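Local coordinates for acyl-CoA dehydrogenase domain protein Tcur3481 (Thermomonospora curvata, PDB 6WY9) that probably catalyses the FAD-dependent dehydrogenation of acyl-CoA thioesters, at residues 89-94 with 110-115; 130-135 with 351-356. One frame throughout, in Å; residues are numbered along the deposited sequence.

Contact 1: 89-94 with 110-115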
loop_
_atom_site.group_PDB
_atom_site.type_symbol
_atom_site.label_atom_id
_atom_site.label_comp_id
_atom_site.label_asym_id
_atom_site.label_seq_id
_atom_site.Cartn_x
_atom_site.Cartn_y
_atom_site.Cartn_z
ATOM N N PRO B 89 -6.472 29.384 9.204
ATOM C CA PRO B 89 -6.881 30.461 8.274
ATOM C C PRO B 89 -6.490 31.849 8.771
ATOM O O PRO B 89 -5.923 32.641 8.012
ATOM C CB PRO B 89 -8.406 30.280 8.158
ATOM C CG PRO B 89 -8.645 28.821 8.524
ATOM C CD PRO B 89 -7.627 28.577 9.649
ATOM N N THR B 90 -6.750 32.162 10.042
ATOM C CA THR B 90 -6.428 33.493 10.545
ATOM C C THR B 90 -4.925 33.726 10.589
ATOM O O THR B 90 -4.452 34.800 10.190
ATOM C CB THR B 90 -7.032 33.696 11.942
ATOM O OG1 THR B 90 -8.451 33.823 11.820
ATOM C CG2 THR B 90 -6.498 34.966 12.603
ATOM N N LEU B 91 -4.153 32.748 11.118
ATOM C CA LEU B 91 -2.730 33.010 11.380
ATOM C C LEU B 91 -1.858 32.862 10.133
ATOM O O LEU B 91 -0.847 33.561 10.022
ATOM C CB LEU B 91 -2.203 32.101 12.511
ATOM C CG LEU B 91 -2.817 32.470 13.887
ATOM C CD1 LEU B 91 -2.357 31.580 15.082
ATOM C CD2 LEU B 91 -2.603 33.985 14.204
ATOM N N VAL B 92 -2.196 31.946 9.212
ATOM C CA VAL B 92 -1.531 31.953 7.904
ATOM C C VAL B 92 -1.818 33.268 7.169
ATOM O O VAL B 92 -0.915 33.879 6.577
ATOM C CB VAL B 92 -1.938 30.716 7.063
ATOM C CG1 VAL B 92 -1.413 30.810 5.627
ATOM C CG2 VAL B 92 -1.441 29.374 7.727
ATOM N N ALA B 93 -3.069 33.736 7.192
ATOM C CA ALA B 93 -3.329 35.029 6.560
ATOM C C ALA B 93 -2.513 36.119 7.229
ATOM O O ALA B 93 -1.961 36.999 6.552
ATOM C CB ALA B 93 -4.819 35.370 6.609
ATOM N N ALA B 94 -2.396 36.064 8.568
ATOM C CA ALA B 94 -1.690 37.133 9.268
ATOM C C ALA B 94 -0.197 37.094 8.965
ATOM O O ALA B 94 0.451 38.146 8.850
ATOM C CB ALA B 94 -1.945 37.044 10.783
ATOM N N PRO B 110 -2.315 43.972 15.005
ATOM C CA PRO B 110 -2.649 44.121 16.427
ATOM C C PRO B 110 -4.014 43.548 16.770
ATOM O O PRO B 110 -4.140 42.872 17.795
ATOM C CB PRO B 110 -2.565 45.639 16.630
ATOM C CG PRO B 110 -1.437 46.011 15.699
ATOM C CD PRO B 110 -1.752 45.223 14.457
ATOM N N GLY B 111 -5.034 43.776 15.934
ATOM C CA GLY B 111 -6.343 43.214 16.224
ATOM C C GLY B 111 -6.367 41.691 16.152
ATOM O O GLY B 111 -7.187 41.047 16.815
ATOM N N VAL B 112 -5.486 41.094 15.349
ATOM C CA VAL B 112 -5.389 39.634 15.351
ATOM C C VAL B 112 -4.740 39.147 16.644
ATOM O O VAL B 112 -5.182 38.162 17.251
ATOM C CB VAL B 112 -4.606 39.130 14.127
ATOM C CG1 VAL B 112 -4.388 37.600 14.231
ATOM C CG2 VAL B 112 -5.316 39.510 12.809
ATOM N N VAL B 113 -3.670 39.816 17.074
ATOM C CA VAL B 113 -2.970 39.415 18.294
ATOM C C VAL B 113 -3.923 39.424 19.486
ATOM O O VAL B 113 -3.942 38.485 20.296
ATOM C CB VAL B 113 -1.749 40.332 18.523
ATOM C CG1 VAL B 113 -1.210 40.222 19.954
ATOM C CG2 VAL B 113 -0.670 40.035 17.463
ATOM N N ASP B 114 -4.732 40.480 19.613
ATOM C CA ASP B 114 -5.557 40.614 20.810
ATOM C C ASP B 114 -6.907 39.896 20.705
ATOM O O ASP B 114 -7.681 39.939 21.661
ATOM C CB ASP B 114 -5.734 42.113 21.192
ATOM C CG ASP B 114 -6.689 42.902 20.265
ATOM O OD1 ASP B 114 -7.320 42.313 19.379
ATOM O OD2 ASP B 114 -6.811 44.147 20.437
ATOM N N GLY B 115 -7.194 39.234 19.582
ATOM C CA GLY B 115 -8.371 38.392 19.420
ATOM C C GLY B 115 -9.612 39.040 18.821
ATOM O O GLY B 115 -10.590 38.330 18.565
#
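Val112 puts one methyl, CG1, among Thr90, Leu91 and Ala94 of the facing helix, and through this single branch the 110-115 segment makes its closest apolar contacts with 89-94. The tightest of these is methyl against methyl, Thr90 CG2 to Val112 CG1 at 3.7 Å, where the two side chains pass alongside each other and run in opposite senses. On the Leu91 side the approach is slanted, and the CD2 methyl lies 4.0 Å from Val112 CG1. Ala94, one helical turn beyond Thr90, adds its CB at 4.3 Å from Val112 CG1, so the same methyl is met from successive turns of helix 87-100. In Val112 this branch stands opposite the backbone N (chi1 174°), which projects it from the short helix 109-113 toward its neighbour. The backbones stay well apart, the nearest CA atoms being those of Ala94 and Val112 at 7.5 Å. Both segments belong to the helical N-terminal region of the acyl-CoA dehydrogenase fold, and the contact packs the short helix 109-113 on helix 87-100 just before the chain enters strand 118-122. Val112 also touches Leu57 and Leu91 touches Leu71 and Leu74 of helix 67-80, which extend the apolar layer.

The polar groups work beside this packing. Residues 89-94 are helical throughout, with Ala94 N bonded to Thr90 O at 2.9 Å, and 110-113 form the end of helix 109-113. With chi1 at -72°, Thr90 turns CG2 to Val112 while OG1 hydrogen-bonds to the carbonyl oxygen of Leu119 in strand 118-122, so one threonine faces two elements with its two branches.

Contact 2: 130-135 with 351-356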
loop_
_atom_site.group_PDB
_atom_site.type_symbol
_atom_site.label_atom_id
_atom_site.label_comp_id
_atom_site.label_asym_id
_atom_site.label_seq_id
_atom_site.Cartn_x
_atom_site.Cartn_y
_atom_site.Cartn_z
ATOM N N ASP B 130 -6.585 24.635 -9.857
ATOM C CA ASP B 130 -5.152 24.815 -9.661
ATOM C C ASP B 130 -4.868 25.992 -8.725
ATOM O O ASP B 130 -5.086 27.158 -9.100
ATOM C CB ASP B 130 -4.509 25.033 -11.008
ATOM C CG ASP B 130 -3.013 25.119 -10.945
ATOM O OD1 ASP B 130 -2.417 25.230 -9.861
ATOM O OD2 ASP B 130 -2.440 25.057 -12.032
ATOM N N VAL B 131 -4.379 25.716 -7.512
ATOM C CA VAL B 131 -4.273 26.790 -6.503
ATOM C C VAL B 131 -3.225 27.828 -6.912
ATOM O O VAL B 131 -3.216 28.960 -6.398
ATOM C CB VAL B 131 -3.932 26.257 -5.093
ATOM C CG1 VAL B 131 -5.073 25.348 -4.528
ATOM C CG2 VAL B 131 -2.608 25.492 -5.120
ATOM N N ALA B 132 -2.324 27.445 -7.799
ATOM C CA ALA B 132 -1.249 28.290 -8.292
ATOM C C ALA B 132 -1.655 29.093 -9.520
ATOM O O ALA B 132 -0.898 29.967 -9.944
ATOM C CB ALA B 132 -0.015 27.423 -8.626
ATOM N N ALA B 133 -2.824 28.811 -10.110
ATOM C CA ALA B 133 -3.314 29.549 -11.280
ATOM C C ALA B 133 -4.817 29.770 -11.096
ATOM O O ALA B 133 -5.652 29.187 -11.804
ATOM C CB ALA B 133 -2.982 28.802 -12.585
ATOM N N PRO B 134 -5.196 30.629 -10.143
ATOM C CA PRO B 134 -6.626 30.878 -9.889
ATOM C C PRO B 134 -7.333 31.355 -11.150
ATOM O O PRO B 134 -6.803 32.176 -11.904
ATOM C CB PRO B 134 -6.627 31.979 -8.814
ATOM C CG PRO B 134 -5.195 32.242 -8.463
ATOM C CD PRO B 134 -4.303 31.571 -9.449
ATOM N N GLY B 135 -8.564 30.863 -11.356
ATOM C CA GLY B 135 -9.419 31.420 -12.400
ATOM C C GLY B 135 -10.062 32.742 -12.014
ATOM O O GLY B 135 -10.407 33.545 -12.884
ATOM N N LEU B 351 1.672 14.835 -5.448
ATOM C CA LEU B 351 2.752 14.141 -6.148
ATOM C C LEU B 351 2.960 14.708 -7.533
ATOM O O LEU B 351 4.098 14.845 -7.986
ATOM C CB LEU B 351 2.481 12.627 -6.230
ATOM C CG LEU B 351 2.500 11.823 -4.914
ATOM C CD1 LEU B 351 2.182 10.302 -5.152
ATOM C CD2 LEU B 351 3.852 12.006 -4.114
ATOM N N GLN B 352 1.875 15.042 -8.243
ATOM C CA GLN B 352 2.070 15.610 -9.572
ATOM C C GLN B 352 2.823 16.941 -9.521
ATOM O O GLN B 352 3.767 17.169 -10.290
ATOM C CB GLN B 352 0.734 15.791 -10.273
ATOM C CG GLN B 352 0.935 16.319 -11.723
ATOM C CD GLN B 352 -0.370 16.278 -12.475
ATOM O OE1 GLN B 352 -0.856 15.168 -12.839
ATOM N NE2 GLN B 352 -0.985 17.477 -12.717
ATOM N N ARG B 353 2.414 17.834 -8.620
ATOM C CA ARG B 353 3.080 19.114 -8.465
ATOM C C ARG B 353 4.539 18.927 -8.053
ATOM O O ARG B 353 5.440 19.604 -8.575
ATOM C CB ARG B 353 2.321 19.963 -7.436
ATOM C CG ARG B 353 2.816 21.414 -7.399
ATOM C CD ARG B 353 1.924 22.304 -6.496
ATOM N NE ARG B 353 0.608 22.569 -7.099
ATOM C CZ ARG B 353 0.403 23.408 -8.118
ATOM N NH1 ARG B 353 -0.813 23.584 -8.605
ATOM N NH2 ARG B 353 1.424 24.048 -8.665
ATOM N N LEU B 354 4.783 18.054 -7.071
ATOM C CA LEU B 354 6.152 17.799 -6.642
ATOM C C LEU B 354 6.982 17.216 -7.797
ATOM O O LEU B 354 8.156 17.551 -7.955
ATOM C CB LEU B 354 6.152 16.843 -5.439
ATOM C CG LEU B 354 7.506 16.389 -4.857
ATOM C CD1 LEU B 354 8.367 17.610 -4.369
ATOM C CD2 LEU B 354 7.274 15.505 -3.667
ATOM N N GLY B 355 6.406 16.304 -8.564
ATOM C CA GLY B 355 7.145 15.742 -9.686
ATOM C C GLY B 355 7.527 16.764 -10.749
ATOM O O GLY B 355 8.589 16.635 -11.392
ATOM N N ASP B 356 6.673 17.782 -10.963
ATOM C CA ASP B 356 7.009 18.850 -11.919
ATOM C C ASP B 356 8.170 19.690 -11.384
ATOM O O ASP B 356 9.059 20.080 -12.148
ATOM C CB ASP B 356 5.779 19.740 -12.168
ATOM C CG ASP B 356 4.707 19.052 -13.060
ATOM O OD1 ASP B 356 5.043 18.047 -13.733
ATOM O OD2 ASP B 356 3.545 19.529 -13.100
#
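Asp130 and Arg353 bring the two backbones nearest, yet their CA atoms are still 10.1 Å apart, so the gap is spanned mainly by the arginine. The 130-135 segment is irregular apart from a type I beta turn from Asp130 to Ala133, closed by Ala133 N to Asp130 O at 3.0 Å. Residues 351-356 are wholly helical.

Arg353 carries the contact. Its chain runs extended from the helix and bends at chi3 (-72°), which brings the guanidinium to the turn. NH1 of Arg353 forms a salt bridge with Asp130 OD1 at 2.6 Å; the bond is bent, with an N-H...O angle of 132°. The carboxylate oxygen lies at the guanidinium edge, near its plane, but the two planes are turned 45° apart and NH1 meets OD1 from above the carboxylate plane. From the opposite face the same oxygen, Asp130 OD1, accepts Ala132 N at 3.0 Å, an Asx turn that probably fixes the carboxylate for the arginine. Ala132 also sets its CB obliquely against the guanidinium, 3.7 Å from Arg353 NH2. Replacing Asp130 by an alanine here would probably leave the guanidinium without this counter-charge and free to turn, and cost Ala132 N its side-chain acceptor.

Arg224 of helix 215-248 lies close to Arg353 as a like charge, which the carboxylate may help to offset. In the fold, the turn lies in the loop between strands 118-122 and 137-141, with Val131 on Leu220 and Arg224 of helix 215-248. Helix 347-362, whose Arg353 rests on Leu298 of helix 295-319 and whose Asp356 and Gln352 bind two neighbouring subunits, is thereby joined to the beta region.

Overall arrangement
From the N terminus, contact 1 is met first: 89-94 on helix 87-100 and 110-115 on helix 109-113 close a short, largely helical loop of 15 residues within the N-terminal region. The chain then forms strand 118-122 and reaches 130-135, where contact 2 opens. It closes only after 215 residues that include the rest of the beta region and most of the C-terminal helices, when 351-356 on helix 347-362 comes back. The two are in series, neither nested nor crossed. The centres of contact 1 and contact 2 lie about 27 Å apart and the nearest atoms of the two contacts about 12 Å, without touching. Contact 1 is buried and local, whereas contact 2 ties a loop of the beta region to the last helix.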